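Local coordinates for protein DNA polymerase (Bacillus phage phi29, PDB 2PY5) that replicates the phage genome from a protein primer by strand displacement, with high processivity, and proofreads its product with a 3'-5' exonuclease, at residues S10-E14 / D169-A174; C22-A26 / R152-I158; T140-I146 / E162-N168. The protein carries 2 engineered substitutions. Numbering follows the deposited sequence.

Interaction 1 of 3, residues S10-E14 / D169-A174; sequences SCAFE and DIQIIA. Engineered in segment 10-14: Ala12 (natural residue Asp). With nucleotides of chain A.
Residues 10-14 are extended, part of strand 8-15, and residues 169-174 are a piece of the long helix 160-182 that lies against the sheet. The two segments run nearly antiparallel, their axes at 149° and 7.2 Å apart at closest approach, with Ser10 and Ala174 forming the nearest CA pair at 5.3 Å. The strand alternates: Ser10 and Ala12 point their CB atoms toward the helix, while Cys11 and Phe13 point away, Phe13 into the layer of helix 63-76. Ser10, chi1 t, lets its hydroxyl reach the helix backbone: OG donates to Ile170 O at 2.8 Å. That carbonyl already accepts the helical bond from Ala174 N at 2.9 Å, so it serves two donors. Ile170 takes chi1 p and sets CG2 3.6 Å from Ala12 CB. Ala12 is an engineered residue that replaces the natural aspartate, a position essential for exonucleolysis. At the far end Glu14 (chi1 m, chi2 m) curls its carboxylate toward Asp169, also chi1 m, leaving Glu14 OE2 4.0 Å from Asp169 OD2. A water lies within hydrogen-bonding distance of both, 2.7 Å from Glu14 OE2 and 2.7 Å from Asp169 OD2. Glu14 OE1 accepts a hydrogen bond of 2.7 Å from O3' of DT7 of chain A, the 3'-terminal nucleotide. This is the acidic centre of the 3'-5' exonuclease: Glu14 is essential for the activity, and Asp169 is a Mg(2+) ligand. Two carboxylates so close, beside a DNA phosphate, are consistent with a cation-binding site, though only water lies between them here.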
loop_
_atom_site.group_PDB
_atom_site.type_symbol
_atom_site.label_atom_id
_atom_site.label_comp_id
_atom_site.label_asym_id
_atom_site.label_seq_id
_atom_site.Cartn_x
_atom_site.Cartn_y
_atom_site.Cartn_z
ATOM N N SER F 10 19.016 7.195 -11.226
ATOM C CA SER F 10 18.650 5.977 -10.521
ATOM C C SER F 10 19.876 5.376 -9.844
ATOM O O SER F 10 20.884 5.131 -10.505
ATOM C CB SER F 10 18.114 4.963 -11.532
ATOM O OG SER F 10 17.812 3.747 -10.899
ATOM N N CYS F 11 19.764 5.124 -8.538
ATOM C CA CYS F 11 20.904 4.690 -7.712
ATOM C C CYS F 11 20.620 3.433 -6.909
ATOM O O CYS F 11 19.488 3.109 -6.630
ATOM C CB CYS F 11 21.243 5.811 -6.738
ATOM S SG CYS F 11 21.685 7.384 -7.510
ATOM N N ALA F 12 21.677 2.724 -6.523
ATOM C CA ALA F 12 21.543 1.567 -5.637
ATOM C C ALA F 12 22.831 1.346 -4.872
ATOM O O ALA F 12 23.913 1.731 -5.330
ATOM C CB ALA F 12 21.220 0.320 -6.428
ATOM N N PHE F 13 22.693 0.732 -3.695
ATOM C CA PHE F 13 23.836 0.224 -2.935
ATOM C C PHE F 13 23.722 -1.282 -2.740
ATOM O O PHE F 13 22.616 -1.829 -2.616
ATOM C CB PHE F 13 23.857 0.798 -1.523
ATOM C CG PHE F 13 24.083 2.295 -1.421
ATOM C CD1 PHE F 13 23.521 2.981 -0.369
ATOM C CD2 PHE F 13 24.878 2.992 -2.322
ATOM C CE1 PHE F 13 23.740 4.322 -0.189
ATOM C CE2 PHE F 13 25.092 4.337 -2.165
ATOM C CZ PHE F 13 24.509 5.013 -1.090
ATOM N N GLU F 14 24.870 -1.957 -2.695
ATOM C CA GLU F 14 24.961 -3.297 -2.115
ATOM C C GLU F 14 25.725 -3.136 -0.815
ATOM O O GLU F 14 26.687 -2.362 -0.736
ATOM C CB GLU F 14 25.649 -4.294 -3.038
ATOM C CG GLU F 14 25.058 -4.392 -4.436
ATOM C CD GLU F 14 23.621 -4.924 -4.482
ATOM O OE1 GLU F 14 23.134 -5.533 -3.503
ATOM O OE2 GLU F 14 22.981 -4.737 -5.539
ATOM N N ASP F 169 19.787 -3.613 -11.919
ATOM C CA ASP F 169 18.900 -3.024 -10.903
ATOM C C ASP F 169 18.663 -1.543 -11.132
ATOM O O ASP F 169 17.514 -1.090 -11.131
ATOM C CB ASP F 169 19.457 -3.196 -9.490
ATOM C CG ASP F 169 19.254 -4.581 -8.937
ATOM O OD1 ASP F 169 18.646 -5.430 -9.620
ATOM O OD2 ASP F 169 19.707 -4.813 -7.792
ATOM N N ILE F 170 19.735 -0.773 -11.310
ATOM C CA ILE F 170 19.567 0.676 -11.507
ATOM C C ILE F 170 18.929 0.994 -12.866
ATOM O O ILE F 170 18.207 1.969 -12.990
ATOM C CB ILE F 170 20.884 1.475 -11.286
ATOM C CG1 ILE F 170 21.966 1.142 -12.335
ATOM C CG2 ILE F 170 21.392 1.224 -9.858
ATOM C CD1 ILE F 170 23.324 1.811 -12.031
ATOM N N GLN F 171 19.154 0.158 -13.876
ATOM C CA GLN F 171 18.594 0.413 -15.201
ATOM C C GLN F 171 17.102 0.100 -15.236
ATOM O O GLN F 171 16.363 0.771 -15.942
ATOM C CB GLN F 171 19.342 -0.372 -16.288
ATOM C CG GLN F 171 18.832 -0.051 -17.694
ATOM C CD GLN F 171 19.723 -0.544 -18.817
ATOM O OE1 GLN F 171 19.264 -0.724 -19.948
ATOM N NE2 GLN F 171 20.993 -0.747 -18.525
ATOM N N ILE F 172 16.663 -0.920 -14.498
ATOM C CA ILE F 172 15.217 -1.217 -14.418
ATOM C C ILE F 172 14.469 0.011 -13.880
ATOM O O ILE F 172 13.472 0.454 -14.473
ATOM C CB ILE F 172 14.933 -2.434 -13.522
ATOM C CG1 ILE F 172 15.345 -3.722 -14.236
ATOM C CG2 ILE F 172 13.427 -2.492 -13.137
ATOM C CD1 ILE F 172 15.583 -4.881 -13.294
ATOM N N ILE F 173 14.947 0.552 -12.762
ATOM C CA ILE F 173 14.305 1.718 -12.156
ATOM C C ILE F 173 14.455 2.968 -13.060
ATOM O O ILE F 173 13.505 3.725 -13.217
ATOM C CB ILE F 173 14.798 1.962 -10.719
ATOM C CG1 ILE F 173 14.368 0.803 -9.796
ATOM C CG2 ILE F 173 14.265 3.291 -10.194
ATOM C CD1 ILE F 173 12.836 0.529 -9.737
ATOM N N ALA F 174 15.613 3.148 -13.691
ATOM C CA ALA F 174 15.758 4.241 -14.669
ATOM C C ALA F 174 14.742 4.141 -15.797
ATOM O O ALA F 174 14.132 5.138 -16.178
ATOM C CB ALA F 174 17.175 4.274 -15.252
ATOM P P DT A 7 18.524 -5.167 -2.714
ATOM O OP1 DT A 7 19.247 -4.733 -3.920
ATOM O OP2 DT A 7 17.685 -6.382 -2.752
ATOM O "O5'" DT A 7 19.540 -5.401 -1.504
ATOM C "C5'" DT A 7 20.434 -4.383 -1.081
ATOM C "C4'" DT A 7 21.270 -4.937 0.058
ATOM O "O4'" DT A 7 20.401 -5.348 1.132
ATOM C "C3'" DT A 7 22.095 -6.186 -0.259
ATOM O "O3'" DT A 7 23.365 -5.877 -0.850
ATOM C "C2'" DT A 7 22.282 -6.764 1.136
ATOM C "C1'" DT A 7 20.964 -6.449 1.821
ATOM N N1 DT A 7 19.979 -7.591 1.823
ATOM C C2 DT A 7 20.089 -8.516 2.831
ATOM O O2 DT A 7 20.939 -8.458 3.702
ATOM N N3 DT A 7 19.165 -9.523 2.794
ATOM C C4 DT A 7 18.157 -9.691 1.867
ATOM O O4 DT A 7 17.375 -10.646 1.932
ATOM C C5 DT A 7 18.092 -8.688 0.834
ATOM C C7 DT A 7 17.031 -8.773 -0.222
ATOM C C6 DT A 7 18.991 -7.689 0.852
HETATM O O HOH W 1 20.703 -6.174 -5.739
#

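Interaction 2 of 3, residues C22-A26 / R152-I158; sequences CRVWA and RPVGYKI
A loop-on-strand contact packs residues 152-158, from the loop ahead of helix 160-182, against residues 22-26, where the chain enters strand 24-31 of the exonuclease sheet. The motif on the strand side is a classic beta bulge, with Trp25 and Ala26 both facing Glu14 of the neighbouring strand 8-15, and the chain turns a corner at Trp25 (phi/psi -107/-14). Opposite it, Pro153 to Tyr156 make a type II beta turn, closed by Tyr156 N to Pro153 O at 3.0 Å, with Gly155 at a positive phi of 85°. The nearest CA pairs are Trp25-Tyr156 at 7.1 Å and Ala26-Ile158 at 7.4 Å. Trp25, chi1 p and chi2 -98°, is the hub. The Arg152 guanidinium lies flat on its indole, centres 3.9 Å apart and planes at 6°, a cation-pi stack; Arg152 CD adds a CH-pi contact 3.4 Å from the centroid of the five-membered ring. Asp147 O of the same loop and Glu162 of helix 160-182, a salt-bridge partner, also hold that guanidinium. Tyr156, chi1 t, turns its ring edge to the Trp25 face in an offset edge-to-face pair, centroids 5.7 Å apart and planes at 85°, while its OH bonds Glu162. Ile158 meets the Trp25 ring edge, CG1 4.2 Å from Trp25 CZ3, and its CD1 lies 3.7 Å from Ala26 CB. Farther out, Arg23 (chi1 p) grips Arg152 O with NH1 at 3.0 Å and NH2 at 2.9 Å. One water joins the backbones, donating to Trp25 O at 2.7 Å and to Tyr156 O at 2.7 Å.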
loop_
_atom_site.group_PDB
_atom_site.type_symbol
_atom_site.label_atom_id
_atom_site.label_comp_id
_atom_site.label_asym_id
_atom_site.label_seq_id
_atom_site.Cartn_x
_atom_site.Cartn_y
_atom_site.Cartn_z
ATOM N N CYS F 22 28.843 -3.111 9.133
ATOM C CA CYS F 22 27.803 -2.759 8.193
ATOM C C CYS F 22 28.231 -1.564 7.363
ATOM O O CYS F 22 28.437 -0.464 7.894
ATOM C CB CYS F 22 26.532 -2.445 8.968
ATOM S SG CYS F 22 25.154 -1.903 7.990
ATOM N N ARG F 23 28.373 -1.790 6.062
ATOM C CA ARG F 23 28.851 -0.761 5.157
ATOM C C ARG F 23 28.472 -1.058 3.714
ATOM O O ARG F 23 28.196 -2.181 3.350
ATOM C CB ARG F 23 30.370 -0.630 5.283
ATOM C CG ARG F 23 31.103 -1.900 5.074
ATOM C CD ARG F 23 32.612 -1.796 5.366
ATOM N NE ARG F 23 33.088 -3.136 5.685
ATOM C CZ ARG F 23 33.314 -4.113 4.803
ATOM N NH1 ARG F 23 33.193 -3.924 3.499
ATOM N NH2 ARG F 23 33.657 -5.301 5.241
ATOM N N VAL F 24 28.492 -0.022 2.897
ATOM C CA VAL F 24 28.318 -0.156 1.447
ATOM C C VAL F 24 29.568 -0.810 0.842
ATOM O O VAL F 24 30.697 -0.370 1.112
ATOM C CB VAL F 24 28.076 1.241 0.816
ATOM C CG1 VAL F 24 28.114 1.195 -0.711
ATOM C CG2 VAL F 24 26.744 1.801 1.308
ATOM N N TRP F 25 29.378 -1.878 0.064
ATOM C CA TRP F 25 30.485 -2.460 -0.708
ATOM C C TRP F 25 30.382 -2.181 -2.206
ATOM O O TRP F 25 31.341 -2.382 -2.934
ATOM C CB TRP F 25 30.671 -3.960 -0.433
ATOM C CG TRP F 25 29.538 -4.872 -0.861
ATOM C CD1 TRP F 25 28.554 -5.355 -0.062
ATOM C CD2 TRP F 25 29.325 -5.441 -2.158
ATOM N NE1 TRP F 25 27.739 -6.201 -0.770
ATOM C CE2 TRP F 25 28.184 -6.268 -2.064
ATOM C CE3 TRP F 25 29.998 -5.356 -3.387
ATOM C CZ2 TRP F 25 27.677 -6.974 -3.161
ATOM C CZ3 TRP F 25 29.497 -6.070 -4.477
ATOM C CH2 TRP F 25 28.348 -6.869 -4.351
ATOM N N ALA F 26 29.214 -1.717 -2.656
ATOM C CA ALA F 26 29.049 -1.271 -4.037
ATOM C C ALA F 26 27.991 -0.189 -4.138
ATOM O O ALA F 26 27.030 -0.190 -3.380
ATOM C CB ALA F 26 28.679 -2.435 -4.954
ATOM N N ARG F 152 33.020 -9.851 2.143
ATOM C CA ARG F 152 33.497 -8.736 1.319
ATOM C C ARG F 152 34.157 -7.663 2.187
ATOM O O ARG F 152 33.477 -6.802 2.743
ATOM C CB ARG F 152 32.339 -8.120 0.535
ATOM C CG ARG F 152 31.743 -9.048 -0.519
ATOM C CD ARG F 152 30.624 -8.358 -1.270
ATOM N NE ARG F 152 29.979 -9.214 -2.269
ATOM C CZ ARG F 152 28.827 -9.867 -2.101
ATOM N NH1 ARG F 152 28.183 -9.821 -0.942
ATOM N NH2 ARG F 152 28.331 -10.597 -3.097
ATOM N N PRO F 153 35.492 -7.726 2.321
ATOM C CA PRO F 153 36.223 -6.729 3.084
ATOM C C PRO F 153 36.205 -5.352 2.448
ATOM O O PRO F 153 35.787 -5.184 1.305
ATOM C CB PRO F 153 37.658 -7.277 3.081
ATOM C CG PRO F 153 37.525 -8.693 2.752
ATOM C CD PRO F 153 36.393 -8.774 1.818
ATOM N N VAL F 154 36.660 -4.359 3.197
ATOM C CA VAL F 154 36.781 -3.026 2.648
ATOM C C VAL F 154 37.676 -3.080 1.403
ATOM O O VAL F 154 38.766 -3.655 1.437
ATOM C CB VAL F 154 37.334 -2.040 3.691
ATOM C CG1 VAL F 154 37.669 -0.699 3.049
ATOM C CG2 VAL F 154 36.339 -1.860 4.811
ATOM N N GLY F 155 37.205 -2.485 0.305
ATOM C CA GLY F 155 37.976 -2.448 -0.951
ATOM C C GLY F 155 37.798 -3.684 -1.812
ATOM O O GLY F 155 38.486 -3.862 -2.818
ATOM N N TYR F 156 36.879 -4.553 -1.402
ATOM C CA TYR F 156 36.547 -5.761 -2.150
ATOM C C TYR F 156 36.264 -5.433 -3.618
ATOM O O TYR F 156 35.524 -4.479 -3.932
ATOM C CB TYR F 156 35.341 -6.468 -1.499
ATOM C CG TYR F 156 34.662 -7.502 -2.361
ATOM C CD1 TYR F 156 35.156 -8.793 -2.438
ATOM C CD2 TYR F 156 33.515 -7.198 -3.076
ATOM C CE1 TYR F 156 34.543 -9.750 -3.221
ATOM C CE2 TYR F 156 32.902 -8.157 -3.874
ATOM C CZ TYR F 156 33.414 -9.428 -3.931
ATOM O OH TYR F 156 32.809 -10.389 -4.703
ATOM N N LYS F 157 36.880 -6.222 -4.496
ATOM C CA LYS F 157 36.764 -6.057 -5.942
ATOM C C LYS F 157 35.452 -6.633 -6.470
ATOM O O LYS F 157 35.214 -7.839 -6.385
ATOM C CB LYS F 157 37.942 -6.758 -6.615
ATOM C CG LYS F 157 37.933 -6.782 -8.133
ATOM C CD LYS F 157 39.302 -7.193 -8.643
ATOM C CE LYS F 157 39.275 -7.725 -10.056
ATOM N NZ LYS F 157 40.636 -8.191 -10.460
ATOM N N ILE F 158 34.621 -5.769 -7.042
ATOM C CA ILE F 158 33.333 -6.177 -7.592
ATOM C C ILE F 158 33.538 -7.085 -8.810
ATOM O O ILE F 158 34.304 -6.746 -9.718
ATOM C CB ILE F 158 32.479 -4.943 -8.002
ATOM C CG1 ILE F 158 32.247 -4.008 -6.804
ATOM C CG2 ILE F 158 31.142 -5.386 -8.561
ATOM C CD1 ILE F 158 31.660 -2.656 -7.195
HETATM O O HOH W 2 33.618 -3.567 -2.184
#

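Interaction 3 of 3, residues T140-I146 / E162-N168; sequences TVLKGDI and EYAYIKN
The helical segment 162-168, part of helix 160-182, pushes two side chains, Tyr165 and Asn168, into the concave side of the irregular, extended loop 140-146, which bends round them. The main bump is Tyr165. Its ring, at chi1 -87°, enters the hollow formed by Leu142 to Ile146: the backbone around Asp145 C and Ile146 N lies over one ring face, Ile146 CG1 sits 3.7 Å from Tyr165 CD2, and Leu142 CB 4.0 Å from Tyr165 CE1. At the bottom of the hollow Tyr165 OH donates to Lys143 O at 2.6 Å. Gly144 (phi/psi 94/-177) lets the chain pass the ring tip, where a CB would collide with the hydroxyl. One helical turn on, Asn168 (chi1 t) plugs the start of the loop, bonding its backbone both ways: ND2 gives to Thr140 O at 3.0 Å, and OD1 takes from Leu142 N at 2.9 Å. The CA atoms of Val141 and Asn168 are 6.4 Å apart, those of Leu142 and Tyr165 6.8 Å. The loop answers with bumps of its own. Leu142, chi1 m, lays CD1 3.9 Å from Ala164 CB, and Ile146 extends CD1 to 4.2 Å from Ile166 CG1. Asp145, a Mg(2+) ligand of this polymerase, has its CB directed away from the helix, and Tyr148, which stabilises the frayed 3' terminus, lies next to it. Here a loop moulded onto a helix carries part of the 3'-5' exonuclease site.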
loop_
_atom_site.group_PDB
_atom_site.type_symbol
_atom_site.label_atom_id
_atom_site.label_comp_id
_atom_site.label_asym_id
_atom_site.label_seq_id
_atom_site.Cartn_x
_atom_site.Cartn_y
_atom_site.Cartn_z
ATOM N N THR F 140 14.090 -5.526 -19.237
ATOM C CA THR F 140 15.067 -6.608 -19.105
ATOM C C THR F 140 15.488 -6.778 -17.653
ATOM O O THR F 140 15.797 -5.803 -16.978
ATOM C CB THR F 140 16.319 -6.350 -19.963
ATOM O OG1 THR F 140 15.936 -6.199 -21.333
ATOM C CG2 THR F 140 17.302 -7.510 -19.845
ATOM N N VAL F 141 15.486 -8.022 -17.179
ATOM C CA VAL F 141 15.911 -8.336 -15.818
ATOM C C VAL F 141 16.749 -9.609 -15.807
ATOM O O VAL F 141 16.415 -10.589 -16.473
ATOM C CB VAL F 141 14.710 -8.488 -14.846
ATOM C CG1 VAL F 141 13.735 -9.542 -15.346
ATOM C CG2 VAL F 141 15.202 -8.816 -13.428
ATOM N N LEU F 142 17.847 -9.580 -15.056
ATOM C CA LEU F 142 18.725 -10.743 -14.928
ATOM C C LEU F 142 18.166 -11.708 -13.885
ATOM O O LEU F 142 17.617 -11.283 -12.856
ATOM C CB LEU F 142 20.141 -10.305 -14.541
ATOM C CG LEU F 142 20.854 -9.367 -15.529
ATOM C CD1 LEU F 142 22.259 -9.019 -15.029
ATOM C CD2 LEU F 142 20.924 -9.969 -16.923
ATOM N N LYS F 143 18.297 -13.004 -14.162
ATOM C CA LYS F 143 17.812 -14.049 -13.260
ATOM C C LYS F 143 18.700 -14.168 -12.026
ATOM O O LYS F 143 19.932 -14.131 -12.129
ATOM C CB LYS F 143 17.772 -15.405 -13.967
ATOM C CG LYS F 143 16.600 -15.611 -14.904
ATOM C CD LYS F 143 16.665 -17.006 -15.520
ATOM C CE LYS F 143 15.449 -17.306 -16.384
ATOM N NZ LYS F 143 15.520 -18.676 -16.980
ATOM N N GLY F 144 18.060 -14.325 -10.867
ATOM C CA GLY F 144 18.761 -14.565 -9.612
ATOM C C GLY F 144 19.051 -13.308 -8.817
ATOM O O GLY F 144 18.653 -12.197 -9.197
ATOM N N ASP F 145 19.749 -13.499 -7.701
ATOM C CA ASP F 145 20.113 -12.412 -6.806
ATOM C C ASP F 145 21.616 -12.389 -6.593
ATOM O O ASP F 145 22.323 -13.340 -6.914
ATOM C CB ASP F 145 19.443 -12.595 -5.438
ATOM C CG ASP F 145 17.924 -12.559 -5.504
ATOM O OD1 ASP F 145 17.357 -11.862 -6.379
ATOM O OD2 ASP F 145 17.299 -13.229 -4.653
ATOM N N ILE F 146 22.094 -11.283 -6.039
ATOM C CA ILE F 146 23.452 -11.221 -5.529
ATOM C C ILE F 146 23.549 -12.142 -4.296
ATOM O O ILE F 146 22.583 -12.302 -3.546
ATOM C CB ILE F 146 23.861 -9.744 -5.217
ATOM C CG1 ILE F 146 24.424 -9.087 -6.487
ATOM C CG2 ILE F 146 24.892 -9.669 -4.094
ATOM C CD1 ILE F 146 25.142 -7.778 -6.258
ATOM N N GLU F 162 28.479 -9.480 -10.281
ATOM C CA GLU F 162 27.919 -8.512 -9.339
ATOM C C GLU F 162 27.657 -7.164 -10.018
ATOM O O GLU F 162 26.619 -6.531 -9.794
ATOM C CB GLU F 162 28.875 -8.320 -8.162
ATOM C CG GLU F 162 28.968 -9.539 -7.264
ATOM C CD GLU F 162 30.190 -9.513 -6.347
ATOM O OE1 GLU F 162 31.094 -8.666 -6.535
ATOM O OE2 GLU F 162 30.239 -10.343 -5.435
ATOM N N TYR F 163 28.609 -6.734 -10.839
ATOM C CA TYR F 163 28.522 -5.478 -11.598
ATOM C C TYR F 163 27.297 -5.483 -12.508
ATOM O O TYR F 163 26.566 -4.503 -12.579
ATOM C CB TYR F 163 29.808 -5.310 -12.421
ATOM C CG TYR F 163 29.986 -3.991 -13.159
ATOM C CD1 TYR F 163 30.845 -3.010 -12.676
ATOM C CD2 TYR F 163 29.336 -3.754 -14.377
ATOM C CE1 TYR F 163 31.039 -1.815 -13.371
ATOM C CE2 TYR F 163 29.509 -2.563 -15.066
ATOM C CZ TYR F 163 30.366 -1.599 -14.562
ATOM O OH TYR F 163 30.553 -0.427 -15.248
ATOM N N ALA F 164 27.088 -6.601 -13.193
ATOM C CA ALA F 164 25.945 -6.759 -14.098
ATOM C C ALA F 164 24.619 -6.694 -13.347
ATOM O O ALA F 164 23.654 -6.088 -13.832
ATOM C CB ALA F 164 26.070 -8.074 -14.869
ATOM N N TYR F 165 24.556 -7.316 -12.168
ATOM C CA TYR F 165 23.344 -7.262 -11.347
ATOM C C TYR F 165 23.027 -5.830 -10.904
ATOM O O TYR F 165 21.876 -5.392 -10.934
ATOM C CB TYR F 165 23.479 -8.134 -10.093
ATOM C CG TYR F 165 23.095 -9.586 -10.254
ATOM C CD1 TYR F 165 21.842 -9.951 -10.743
ATOM C CD2 TYR F 165 23.975 -10.600 -9.876
ATOM C CE1 TYR F 165 21.489 -11.289 -10.880
ATOM C CE2 TYR F 165 23.626 -11.939 -10.002
ATOM C CZ TYR F 165 22.383 -12.276 -10.505
ATOM O OH TYR F 165 22.036 -13.603 -10.634
ATOM N N ILE F 166 24.054 -5.106 -10.474
ATOM C CA ILE F 166 23.884 -3.743 -9.997
ATOM C C ILE F 166 23.433 -2.836 -11.147
ATOM O O ILE F 166 22.500 -2.041 -11.000
ATOM C CB ILE F 166 25.198 -3.207 -9.344
ATOM C CG1 ILE F 166 25.555 -4.040 -8.102
ATOM C CG2 ILE F 166 25.051 -1.710 -8.980
ATOM C CD1 ILE F 166 27.026 -3.906 -7.659
ATOM N N LYS F 167 24.079 -2.976 -12.296
ATOM C CA LYS F 167 23.719 -2.213 -13.479
ATOM C C LYS F 167 22.271 -2.497 -13.899
ATOM O O LYS F 167 21.531 -1.585 -14.279
ATOM C CB LYS F 167 24.661 -2.549 -14.634
ATOM C CG LYS F 167 24.550 -1.586 -15.789
ATOM C CD LYS F 167 25.491 -1.952 -16.885
ATOM C CE LYS F 167 25.308 -1.046 -18.076
ATOM N NZ LYS F 167 26.259 -1.378 -19.168
ATOM N N ASN F 168 21.869 -3.759 -13.821
ATOM C CA ASN F 168 20.500 -4.148 -14.187
ATOM C C ASN F 168 19.495 -3.533 -13.216
ATOM O O ASN F 168 18.456 -2.995 -13.637
ATOM C CB ASN F 168 20.371 -5.673 -14.199
ATOM C CG ASN F 168 18.987 -6.143 -14.576
ATOM O OD1 ASN F 168 18.409 -7.002 -13.902
ATOM N ND2 ASN F 168 18.445 -5.597 -15.665
#

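All three contacts belong to the N-terminal exonuclease domain. Interactions 1 and 3 share helix 160-182 and have centres about 10 Å apart; the centre of interaction 2 lies about 18 Å from that of the first and 17 Å from that of the third. Strands 8-15 and 24-31, consecutive in the chain and adjacent in the mixed sheet, connect interactions 1 and 2 through backbone pairing of Glu14 with Trp25 and Ala26. Along the chain the order is 10-14, 22-26, 140-146, 152-158, 162-168, 169-174, so interactions 2 and 3 cross. Glu162 ties these two, meeting both Tyr156 and Arg152. Together they bring Glu14, Asp145 and Asp169, distant in sequence, around one nuclease site.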